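PDB 2C40: inosine-uridine preferring nucleoside hydrolase family protein from Bacillus anthracis, which adopts the mixed alpha/beta fold of its nucleoside hydrolase family and holds a calcium ion together with alpha-D-ribofuranose in one pocket. Local coordinates for residues G126-T129 / D130-R133; Y136-P139 / I140-N143. One frame throughout, in Å; residues are numbered along the deposited sequence.

Contact 1 (G126-T129 / D130-R133)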
loop_
_atom_site.group_PDB
_atom_site.type_symbol
_atom_site.label_atom_id
_atom_site.label_comp_id
_atom_site.label_asym_id
_atom_site.label_seq_id
_atom_site.Cartn_x
_atom_site.Cartn_y
_atom_site.Cartn_z
ATOM N N GLY A 126 2.073 -0.355 -20.619
ATOM C CA GLY A 126 3.205 0.477 -20.284
ATOM C C GLY A 126 3.755 1.149 -21.557
ATOM O O GLY A 126 3.080 1.197 -22.586
ATOM N N PRO A 127 4.996 1.681 -21.497
ATOM C CA PRO A 127 5.729 2.220 -22.644
ATOM C C PRO A 127 5.851 1.245 -23.821
ATOM O O PRO A 127 5.653 0.045 -23.627
ATOM C CB PRO A 127 7.108 2.448 -22.038
ATOM C CG PRO A 127 6.844 2.749 -20.613
ATOM C CD PRO A 127 5.790 1.773 -20.270
ATOM N N LEU A 128 6.251 1.738 -24.996
ATOM C CA LEU A 128 6.266 0.927 -26.206
ATOM C C LEU A 128 7.607 0.311 -26.555
ATOM O O LEU A 128 7.725 -0.295 -27.590
ATOM C CB LEU A 128 5.779 1.759 -27.390
ATOM C CG LEU A 128 4.265 1.974 -27.458
ATOM C CD1 LEU A 128 4.011 3.044 -28.513
ATOM C CD2 LEU A 128 3.545 0.670 -27.791
ATOM N N THR A 129 8.607 0.408 -25.694
ATOM C CA THR A 129 9.975 0.097 -26.134
ATOM C C THR A 129 10.254 -1.379 -26.458
ATOM O O THR A 129 11.015 -1.645 -27.397
ATOM C CB THR A 129 11.106 0.829 -25.338
ATOM O OG1 THR A 129 12.219 -0.039 -25.003
ATOM C CG2 THR A 129 10.618 1.610 -24.214
ATOM N N ASP A 130 9.572 -2.327 -25.794
ATOM C CA ASP A 130 9.728 -3.752 -26.213
ATOM C C ASP A 130 9.209 -3.982 -27.652
ATOM O O ASP A 130 9.752 -4.822 -28.407
ATOM C CB ASP A 130 9.016 -4.742 -25.264
ATOM C CG ASP A 130 9.710 -4.906 -23.902
ATOM O OD1 ASP A 130 10.948 -4.784 -23.795
ATOM O OD2 ASP A 130 8.978 -5.193 -22.917
ATOM N N LEU A 131 8.145 -3.270 -28.028
ATOM C CA LEU A 131 7.640 -3.339 -29.397
ATOM C C LEU A 131 8.505 -2.595 -30.436
ATOM O O LEU A 131 8.704 -3.073 -31.549
ATOM C CB LEU A 131 6.179 -2.867 -29.459
ATOM C CG LEU A 131 5.483 -2.801 -30.831
ATOM C CD1 LEU A 131 5.376 -4.155 -31.513
ATOM C CD2 LEU A 131 4.107 -2.173 -30.708
ATOM N N ALA A 132 8.950 -1.398 -30.124
ATOM C CA ALA A 132 9.850 -0.651 -31.007
ATOM C C ALA A 132 11.015 -1.513 -31.378
ATOM O O ALA A 132 11.425 -1.623 -32.549
ATOM C CB ALA A 132 10.340 0.624 -30.266
ATOM N N ARG A 133 11.546 -2.141 -30.348
ATOM C CA ARG A 133 12.713 -2.992 -30.448
ATOM C C ARG A 133 12.467 -4.261 -31.267
ATOM O O ARG A 133 13.275 -4.594 -32.081
ATOM C CB ARG A 133 13.179 -3.309 -29.037
ATOM C CG ARG A 133 14.557 -3.815 -28.963
ATOM C CD ARG A 133 15.378 -3.066 -27.859
ATOM N NE ARG A 133 14.992 -3.511 -26.548
ATOM C CZ ARG A 133 15.703 -4.331 -25.778
ATOM N NH1 ARG A 133 16.905 -4.792 -26.138
ATOM N NH2 ARG A 133 15.212 -4.655 -24.589
HETATM O O HOH W 1 7.189 -2.180 -24.177
#

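Contact 2 (Y136-P139 / I140-N143)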
loop_
_atom_site.group_PDB
_atom_site.type_symbol
_atom_site.label_atom_id
_atom_site.label_comp_id
_atom_site.label_asym_id
_atom_site.label_seq_id
_atom_site.Cartn_x
_atom_site.Cartn_y
_atom_site.Cartn_z
ATOM N N TYR A 136 12.248 -3.113 -34.839
ATOM C CA TYR A 136 13.563 -2.777 -35.381
ATOM C C TYR A 136 14.309 -4.046 -35.849
ATOM O O TYR A 136 14.848 -4.084 -36.934
ATOM C CB TYR A 136 14.365 -1.947 -34.388
ATOM C CG TYR A 136 15.738 -1.731 -34.898
ATOM C CD1 TYR A 136 16.830 -2.424 -34.325
ATOM C CD2 TYR A 136 15.972 -0.918 -36.016
ATOM C CE1 TYR A 136 18.115 -2.268 -34.817
ATOM C CE2 TYR A 136 17.287 -0.758 -36.514
ATOM C CZ TYR A 136 18.346 -1.437 -35.900
ATOM O OH TYR A 136 19.658 -1.337 -36.371
ATOM N N GLU A 137 14.264 -5.097 -35.044
ATOM C CA GLU A 137 14.979 -6.331 -35.356
ATOM C C GLU A 137 14.266 -7.244 -36.344
ATOM O O GLU A 137 14.900 -7.900 -37.174
ATOM C CB GLU A 137 15.234 -7.100 -34.080
ATOM C CG GLU A 137 16.137 -6.332 -33.170
ATOM C CD GLU A 137 16.414 -7.022 -31.863
ATOM O OE1 GLU A 137 16.392 -8.275 -31.837
ATOM O OE2 GLU A 137 16.704 -6.296 -30.875
ATOM N N ALA A 138 12.945 -7.285 -36.257
ATOM C CA ALA A 138 12.135 -8.177 -37.084
ATOM C C ALA A 138 10.872 -7.474 -37.576
ATOM O O ALA A 138 9.779 -7.745 -37.099
ATOM C CB ALA A 138 11.765 -9.423 -36.298
ATOM N N PRO A 139 11.006 -6.559 -38.533
ATOM C CA PRO A 139 9.796 -5.879 -39.023
ATOM C C PRO A 139 8.723 -6.768 -39.720
ATOM O O PRO A 139 7.553 -6.327 -39.860
ATOM C CB PRO A 139 10.335 -4.843 -40.015
ATOM C CG PRO A 139 11.726 -5.264 -40.343
ATOM C CD PRO A 139 12.232 -6.119 -39.216
ATOM N N ILE A 140 9.097 -7.987 -40.133
ATOM C CA ILE A 140 8.134 -8.986 -40.647
ATOM C C ILE A 140 6.909 -9.143 -39.724
ATOM O O ILE A 140 5.816 -9.482 -40.150
ATOM C CB ILE A 140 8.819 -10.390 -40.796
ATOM C CG1 ILE A 140 7.918 -11.368 -41.539
ATOM C CG2 ILE A 140 9.310 -10.935 -39.405
ATOM C CD1 ILE A 140 8.515 -12.716 -41.730
ATOM N N ILE A 141 7.121 -8.872 -38.457
ATOM C CA ILE A 141 6.114 -8.972 -37.421
ATOM C C ILE A 141 4.855 -8.088 -37.660
ATOM O O ILE A 141 3.743 -8.424 -37.232
ATOM C CB ILE A 141 6.826 -8.626 -36.092
ATOM C CG1 ILE A 141 6.742 -9.781 -35.133
ATOM C CG2 ILE A 141 6.520 -7.226 -35.552
ATOM C CD1 ILE A 141 7.932 -10.637 -35.248
ATOM N N GLU A 142 5.013 -6.996 -38.401
ATOM C CA GLU A 142 3.844 -6.258 -38.887
ATOM C C GLU A 142 2.799 -7.195 -39.508
ATOM O O GLU A 142 1.611 -6.998 -39.324
ATOM C CB GLU A 142 4.243 -5.249 -39.956
ATOM C CG GLU A 142 5.040 -4.097 -39.391
ATOM C CD GLU A 142 5.430 -3.095 -40.465
ATOM O OE1 GLU A 142 5.289 -3.398 -41.675
ATOM O OE2 GLU A 142 5.889 -2.002 -40.075
ATOM N N ASN A 143 3.261 -8.217 -40.226
ATOM C CA ASN A 143 2.391 -9.203 -40.859
ATOM C C ASN A 143 1.573 -10.026 -39.888
ATOM O O ASN A 143 0.545 -10.569 -40.279
ATOM C CB ASN A 143 3.205 -10.205 -41.680
ATOM C CG ASN A 143 3.984 -9.551 -42.794
ATOM O OD1 ASN A 143 3.745 -8.385 -43.115
ATOM N ND2 ASN A 143 4.914 -10.303 -43.406
#

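Contact 1 (G126-T129 / D130-R133)
Leu-128 and Leu-131 lie side by side and point the same way, their CD2 methyls meeting at 4.1 Å. They reach this alignment by different first torsions: in Leu-128, CG stands opposite the carbonyl carbon (chi1 -77°), whereas in Leu-131 it stands opposite the backbone N (chi1 177°). The apolar pair suits its buried place, since both leucines also press on Leu-148 of strand 145-151 and Val-184 of helix 178-186. Leu-128 is the N-cap of helix 129-137, the connection in a beta-alpha-beta unit between the neighbouring parallel strands 120-124 and 145-151. Its O receives Ala-132 N at 3.0 Å in a nearly straight bond (N-H...O 169°), while the bond from Leu-131 N is weak. A leucine side chain cannot cap an amide, and a water takes that task for Asp-130: it accepts from Asp-130 N at 2.9 Å and donates to Pro-127 O at 2.8 Å. Ala-132 places its small CB 3.7 Å from Thr-129 O, and both residues pack on Ala-180 of helix 178-186, an approach consistent with the small alanines. Arg-133 N binds the same Thr-129 O at 3.0 Å, with Arg-133 CB alongside it. The polar ends of Asp-130 and Arg-133 turn elsewhere: Asp-130 OD1 is gripped by the hydroxyls of Ser-65 and Ser-67, and Arg-133 NH2 also bonds to Ser-67.

Contact 2 (Y136-P139 / I140-N143)
Two flat carbonyl groups, those of Ala-138 and Pro-139, are each met from above the plane by an amide three residues on. Ile-141 N lies 3.2 Å from Ala-138 O and 41° out of that carbonyl's plane; Glu-142 N lies 3.0 Å from Pro-139 O and 47° out of plane. Neither donor follows a lone pair, although both N-H groups aim fairly straight at their oxygen. Around Ala-138 O the branched Ile-141 crowds in as well, its CB at 3.2 Å and its CG2 at 3.6 Å. The carboxylate of Glu-142 is the third flat group, and its OE2 accepts a bond from the backbone N of Asn-188.

Successive bonds from residue i+3 to residue i mark a stretch of 3-10 helix, continued by Asn-143 N to Ile-140 O. Here it follows helix 129-137, whose helical backbone angles are first abandoned at Ala-138. Proline suits the next position: its ring holds phi near the value the 3-10 helix needs, and at the start of such a helix its lack of an N-H costs no bond.

Ala-138 CB is touched by both isoleucines, by the CG2 branch of Ile-140 and by the tip, CD1, of Ile-141, each at 4.2 Å. A small methyl leaves room for both branched neighbours. Ile-141 is the buried one, resting with Ala-138 on Ile-110 of helix 105-115. With CG opposite its own carbonyl carbon (chi1 -70°), Glu-142 lays CG beside Pro-139 O at 3.4 Å and runs on extended.

Overall arrangement
From the N terminus the chain runs through strand 120-124 and the calcium ligand Thr-125 into contact 1, where the loop 126-128 becomes helix 129-137. Contact 2 opens at the far end of that helix, after contact 1 has closed, and turns the chain into strand 145-151. The two are thus in series, neither nested nor crossed, with centres about 13 Å apart and no touch beyond their shared helix. Contact 1 is buried and packs the helix start against helix 178-186 and strand 145-151, on the side of the bound calcium ion; contact 2 lies at the surface, where helix 105-115 backs the turn.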